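Local structure of malate dehydrogenase (6UM4) at residues L220-P225 with T246-L251; N224-N229 with G278-T283. The protein probably catalyses the reversible, NAD(P)-dependent interconversion of malate and oxaloacetate. All coordinates share one frame; numbering follows the deposited sequence.

Contact 1. Residues L220-P225 with T246-L251; sequences LIVANP and TAMTRL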
loop_
_atom_site.group_PDB
_atom_site.type_symbol
_atom_site.label_atom_id
_atom_site.label_comp_id
_atom_site.label_asym_id
_atom_site.label_seq_id
_atom_site.Cartn_x
_atom_site.Cartn_y
_atom_site.Cartn_z
ATOM N N LEU A 220 13.120 -3.363 13.589
ATOM C CA LEU A 220 12.762 -4.500 12.750
ATOM C C LEU A 220 13.754 -4.568 11.599
ATOM O O LEU A 220 13.933 -3.586 10.874
ATOM C CB LEU A 220 11.323 -4.370 12.230
ATOM C CG LEU A 220 10.947 -5.394 11.158
ATOM C CD1 LEU A 220 11.090 -6.822 11.711
ATOM C CD2 LEU A 220 9.553 -5.142 10.631
ATOM N N ILE A 221 14.414 -5.709 11.444
ATOM C CA ILE A 221 15.352 -5.928 10.346
ATOM C C ILE A 221 14.638 -6.722 9.261
ATOM O O ILE A 221 14.146 -7.825 9.510
ATOM C CB ILE A 221 16.622 -6.663 10.804
ATOM C CG1 ILE A 221 17.615 -5.716 11.493
ATOM C CG2 ILE A 221 17.303 -7.304 9.603
ATOM C CD1 ILE A 221 17.264 -5.343 12.918
ATOM N N VAL A 222 14.581 -6.155 8.055
ATOM C CA VAL A 222 14.020 -6.817 6.885
ATOM C C VAL A 222 15.116 -7.271 5.927
ATOM O O VAL A 222 15.026 -8.352 5.342
ATOM C CB VAL A 222 13.002 -5.900 6.156
ATOM C CG1 VAL A 222 12.544 -6.535 4.860
ATOM C CG2 VAL A 222 11.803 -5.619 7.043
ATOM N N ALA A 223 16.149 -6.449 5.749
ATOM C CA ALA A 223 17.209 -6.756 4.800
ATOM C C ALA A 223 17.899 -8.069 5.151
ATOM O O ALA A 223 18.132 -8.369 6.323
ATOM C CB ALA A 223 18.236 -5.628 4.783
ATOM N N ASN A 224 18.233 -8.855 4.117
ATOM C CA ASN A 224 18.917 -10.136 4.281
ATOM C C ASN A 224 20.432 -9.966 4.427
ATOM O O ASN A 224 21.006 -8.979 3.950
ATOM C CB ASN A 224 18.611 -11.050 3.111
ATOM C CG ASN A 224 17.363 -11.861 3.341
ATOM O OD1 ASN A 224 17.093 -12.281 4.470
ATOM N ND2 ASN A 224 16.588 -12.084 2.283
ATOM N N PRO A 225 21.105 -10.905 5.129
ATOM C CA PRO A 225 20.531 -12.024 5.902
ATOM C C PRO A 225 19.932 -11.541 7.230
ATOM O O PRO A 225 20.657 -11.067 8.132
ATOM C CB PRO A 225 21.728 -12.955 6.118
ATOM C CG PRO A 225 22.907 -12.005 6.171
ATOM C CD PRO A 225 22.576 -10.911 5.162
ATOM N N THR A 246 14.400 -7.242 16.338
ATOM C CA THR A 246 14.029 -8.529 15.766
ATOM C C THR A 246 14.251 -8.528 14.260
ATOM O O THR A 246 14.414 -7.485 13.625
ATOM C CB THR A 246 12.572 -8.878 16.075
ATOM O OG1 THR A 246 11.717 -7.868 15.534
ATOM C CG2 THR A 246 12.356 -8.951 17.576
ATOM N N ALA A 247 14.230 -9.723 13.685
ATOM C CA ALA A 247 14.314 -9.900 12.250
ATOM C C ALA A 247 12.982 -10.464 11.750
ATOM O O ALA A 247 12.256 -11.123 12.500
ATOM C CB ALA A 247 15.487 -10.819 11.894
ATOM N N MET A 248 12.642 -10.187 10.488
ATOM C CA MET A 248 11.298 -10.479 9.990
ATOM C C MET A 248 11.193 -11.860 9.347
ATOM O O MET A 248 11.791 -12.111 8.292
ATOM C CB MET A 248 10.848 -9.440 8.971
ATOM C CG MET A 248 9.363 -9.576 8.733
ATOM S SD MET A 248 8.675 -8.321 7.657
ATOM C CE MET A 248 9.375 -8.889 6.096
ATOM N N THR A 249 10.391 -12.738 9.947
ATOM C CA THR A 249 9.954 -13.978 9.304
ATOM C C THR A 249 8.451 -13.978 9.071
ATOM O O THR A 249 7.867 -15.021 8.733
ATOM C CB THR A 249 10.341 -15.182 10.153
ATOM O OG1 THR A 249 9.870 -14.968 11.487
ATOM C CG2 THR A 249 11.849 -15.316 10.174
ATOM N N ARG A 250 7.812 -12.824 9.279
ATOM C CA ARG A 250 6.368 -12.736 9.191
ATOM C C ARG A 250 5.889 -13.059 7.794
ATOM O O ARG A 250 4.754 -13.506 7.622
ATOM C CB ARG A 250 5.917 -11.328 9.600
ATOM C CG ARG A 250 4.402 -11.120 9.649
ATOM C CD ARG A 250 3.734 -12.246 10.433
ATOM N NE ARG A 250 2.315 -11.994 10.604
ATOM C CZ ARG A 250 1.788 -11.277 11.589
ATOM N NH1 ARG A 250 2.571 -10.732 12.521
ATOM N NH2 ARG A 250 0.467 -11.089 11.628
ATOM N N LEU A 251 6.726 -12.821 6.776
ATOM C CA LEU A 251 6.295 -13.114 5.416
ATOM C C LEU A 251 6.321 -14.621 5.164
ATOM O O LEU A 251 5.400 -15.168 4.542
ATOM C CB LEU A 251 7.150 -12.363 4.395
ATOM C CG LEU A 251 6.672 -12.632 2.967
ATOM C CD1 LEU A 251 5.231 -12.160 2.771
ATOM C CD2 LEU A 251 7.605 -12.093 1.878
HETATM O O HOH W 1 12.760 -10.135 6.359
#

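Contact 2. Residues N224-N229 with G278-T283; sequences NPANTN and GNHSAT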
loop_
_atom_site.group_PDB
_atom_site.type_symbol
_atom_site.label_atom_id
_atom_site.label_comp_id
_atom_site.label_asym_id
_atom_site.label_seq_id
_atom_site.Cartn_x
_atom_site.Cartn_y
_atom_site.Cartn_z
ATOM N N ASN A 224 18.233 -8.855 4.117
ATOM C CA ASN A 224 18.917 -10.136 4.281
ATOM C C ASN A 224 20.432 -9.966 4.427
ATOM O O ASN A 224 21.006 -8.979 3.950
ATOM C CB ASN A 224 18.611 -11.050 3.111
ATOM C CG ASN A 224 17.363 -11.861 3.341
ATOM O OD1 ASN A 224 17.093 -12.281 4.470
ATOM N ND2 ASN A 224 16.588 -12.084 2.283
ATOM N N PRO A 225 21.105 -10.905 5.129
ATOM C CA PRO A 225 20.531 -12.024 5.902
ATOM C C PRO A 225 19.932 -11.541 7.230
ATOM O O PRO A 225 20.657 -11.067 8.132
ATOM C CB PRO A 225 21.728 -12.955 6.118
ATOM C CG PRO A 225 22.907 -12.005 6.171
ATOM C CD PRO A 225 22.576 -10.911 5.162
ATOM N N ALA A 226 18.602 -11.646 7.325
ATOM C CA ALA A 226 17.855 -10.928 8.357
ATOM C C ALA A 226 18.336 -11.290 9.756
ATOM O O ALA A 226 18.834 -10.428 10.479
ATOM C CB ALA A 226 16.360 -11.208 8.217
ATOM N N ASN A 227 18.246 -12.576 10.132
ATOM C CA ASN A 227 18.591 -12.994 11.496
ATOM C C ASN A 227 19.978 -12.525 11.881
ATOM O O ASN A 227 20.194 -12.008 12.981
ATOM C CB ASN A 227 18.528 -14.522 11.643
ATOM C CG ASN A 227 17.161 -15.078 11.345
ATOM O OD1 ASN A 227 16.540 -14.699 10.348
ATOM N ND2 ASN A 227 16.680 -15.984 12.199
ATOM N N THR A 228 20.938 -12.740 10.986
ATOM C CA THR A 228 22.319 -12.372 11.264
ATOM C C THR A 228 22.493 -10.856 11.300
ATOM O O THR A 228 23.231 -10.326 12.139
ATOM C CB THR A 228 23.211 -13.005 10.205
ATOM O OG1 THR A 228 23.013 -14.426 10.236
ATOM C CG2 THR A 228 24.679 -12.704 10.484
ATOM N N ASN A 229 21.837 -10.136 10.387
ATOM C CA ASN A 229 21.904 -8.677 10.447
ATOM C C ASN A 229 21.390 -8.166 11.788
ATOM O O ASN A 229 22.002 -7.286 12.403
ATOM C CB ASN A 229 21.102 -8.062 9.300
ATOM C CG ASN A 229 21.823 -8.151 7.966
ATOM O OD1 ASN A 229 23.038 -8.339 7.905
ATOM N ND2 ASN A 229 21.065 -8.031 6.881
ATOM N N GLY A 278 13.552 -20.846 13.033
ATOM C CA GLY A 278 14.882 -20.818 12.439
ATOM C C GLY A 278 15.273 -19.550 11.692
ATOM O O GLY A 278 14.922 -18.439 12.091
ATOM N N ASN A 279 16.013 -19.723 10.604
ATOM C CA ASN A 279 16.578 -18.640 9.817
ATOM C C ASN A 279 15.574 -18.168 8.766
ATOM O O ASN A 279 14.824 -18.969 8.196
ATOM C CB ASN A 279 17.851 -19.160 9.140
ATOM C CG ASN A 279 18.769 -18.071 8.690
ATOM O OD1 ASN A 279 18.538 -16.912 8.975
ATOM N ND2 ASN A 279 19.835 -18.441 7.982
ATOM N N HIS A 280 15.586 -16.864 8.473
ATOM C CA HIS A 280 14.806 -16.356 7.333
ATOM C C HIS A 280 15.548 -16.768 6.058
ATOM O O HIS A 280 16.277 -15.993 5.433
ATOM C CB HIS A 280 14.623 -14.840 7.434
ATOM C CG HIS A 280 13.937 -14.224 6.254
ATOM N ND1 HIS A 280 12.699 -14.637 5.808
ATOM C CD2 HIS A 280 14.319 -13.221 5.428
ATOM C CE1 HIS A 280 12.349 -13.914 4.756
ATOM N NE2 HIS A 280 13.315 -13.046 4.506
ATOM N N SER A 281 15.359 -18.029 5.667
ATOM C CA SER A 281 16.111 -18.596 4.556
ATOM C C SER A 281 15.449 -19.905 4.162
ATOM O O SER A 281 14.438 -20.315 4.743
ATOM C CB SER A 281 17.569 -18.830 4.936
ATOM O OG SER A 281 17.656 -19.998 5.731
ATOM N N ALA A 282 16.052 -20.580 3.191
ATOM C CA ALA A 282 15.493 -21.847 2.739
ATOM C C ALA A 282 15.622 -22.966 3.771
ATOM O O ALA A 282 15.009 -24.016 3.575
ATOM C CB ALA A 282 16.153 -22.282 1.430
ATOM N N THR A 283 16.382 -22.780 4.857
ATOM C CA THR A 283 16.432 -23.793 5.907
ATOM C C THR A 283 15.356 -23.594 6.961
ATOM O O THR A 283 15.309 -24.352 7.938
ATOM C CB THR A 283 17.796 -23.801 6.610
ATOM O OG1 THR A 283 17.885 -22.679 7.499
ATOM C CG2 THR A 283 18.929 -23.764 5.593
HETATM O O HOH W 2 20.353 -14.933 8.576
#

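Contact 1. Residues L220-P225 with T246-L251
I221 is paired through both of its backbone polar atoms: its N donates to T246 O (2.8 Å, 161° at the hydrogen), and its O accepts from M248 N (3.0 Å, a more bent 137°). With L220 beside T246 and I221 beside A247, these bonds define parallel pairing between strands 218-221 and 245-247, the latter an edge strand of the six-stranded Rossmann sheet. Helix 226-235 connects the two strands, making a beta-alpha-beta crossover. Weaker CA-H...O contacts follow the same register, from L220 CA to T246 O and from A247 CA to I221 O (3.4 Å). Each of the two carbonyls therefore meets one N-H and one CA-H across the pair.

After the M248 N bond, a water continues the link, donating to V222 O at 3.1 Å and to M248 O at 2.9 Å.

The apolar contacts fall on both faces. On the L220 face, CD1 of L220 meets M248 CB at 3.8 Å. The methionine runs extended to SD and then bends (chi3 72°), which lays CE alongside V222 CG1 at 4.1 Å. T246 OG1, near the L220 methyl, is hydrogen-bonded to H342. On the opposite face I221 CB and A247 CB approach to 4.4 Å, and both side chains touch A230 of helix 226-235.

Backbone bonds thus fix the register, while a water joins the carbonyls of V222 and M248, the next step along the two chains.

Contact 2. Residues N224-N229 with G278-T283
N227 ND2 is gripped by two backbone carbonyls, G278 O across the contact at 3.0 Å and W371 O. The other end of the same amide works across the contact too: N227 OD1 accepts from H280 N at 3.0 Å, with the donor 47° above the carbonyl plane. One side chain from the first turn of helix 226-235, in the NAD-binding part of this dehydrogenase, therefore bridges two backbone points of the loop after strand 271-277. With CG anti to its carbonyl carbon (chi1 -60°), N227 directs the amide at that loop. Two bonds to the loop and one to W371 would hold the amide's rotation.

N279 comes next to this amide without bonding to it. Its OD1 lies 3.3 Å from N227 OD1, both being acceptors, and the two amide planes stand 81° apart. N279 OD1 instead accepts a hydrogen bond from a water at 2.7 Å, and that water is weakly bonded to T228 N. N279 ND2 is held by E406 and E410 of helix 394-414, so both ends of this amide have partners.

N224, exposed to solvent, precedes P225, whose peptide is cis. Its OD1 forms an Asx turn, accepting from A226 N at 3.3 Å on an in-plane lone pair just where the helix starts. The same oxygen lies at the edge of the H280 ring, near its plane, 3.1 Å from CD2. H280 ND1 is hydrogen-bonded to D252, consistent with the histidine-aspartate pair of this enzyme family. Beside N224, the methyl of A226 also reaches the ring, with A226 CB 4.0 Å from H280 CD2.

Contacts 1 and 2 lie about 8 Å apart between centres and share N224 and P225, part of the connection from strand 218-221 into helix 226-235. A probable hydrogen bond from N229 ND2 to A223 O, 3.0 Å, ties the helix back to that connection. Packing joins the two directly: I221 CG2 lies 3.6 Å from A226 O, and M248 O lies 3.6 Å from H280 CG. The sheet pairing of contact 1 thus sits against the helix start and the histidine loop of contact 2. Contact 2 probably forms part of the active site through H280, and contact 1 lies next to it, with M248 packed against that histidine.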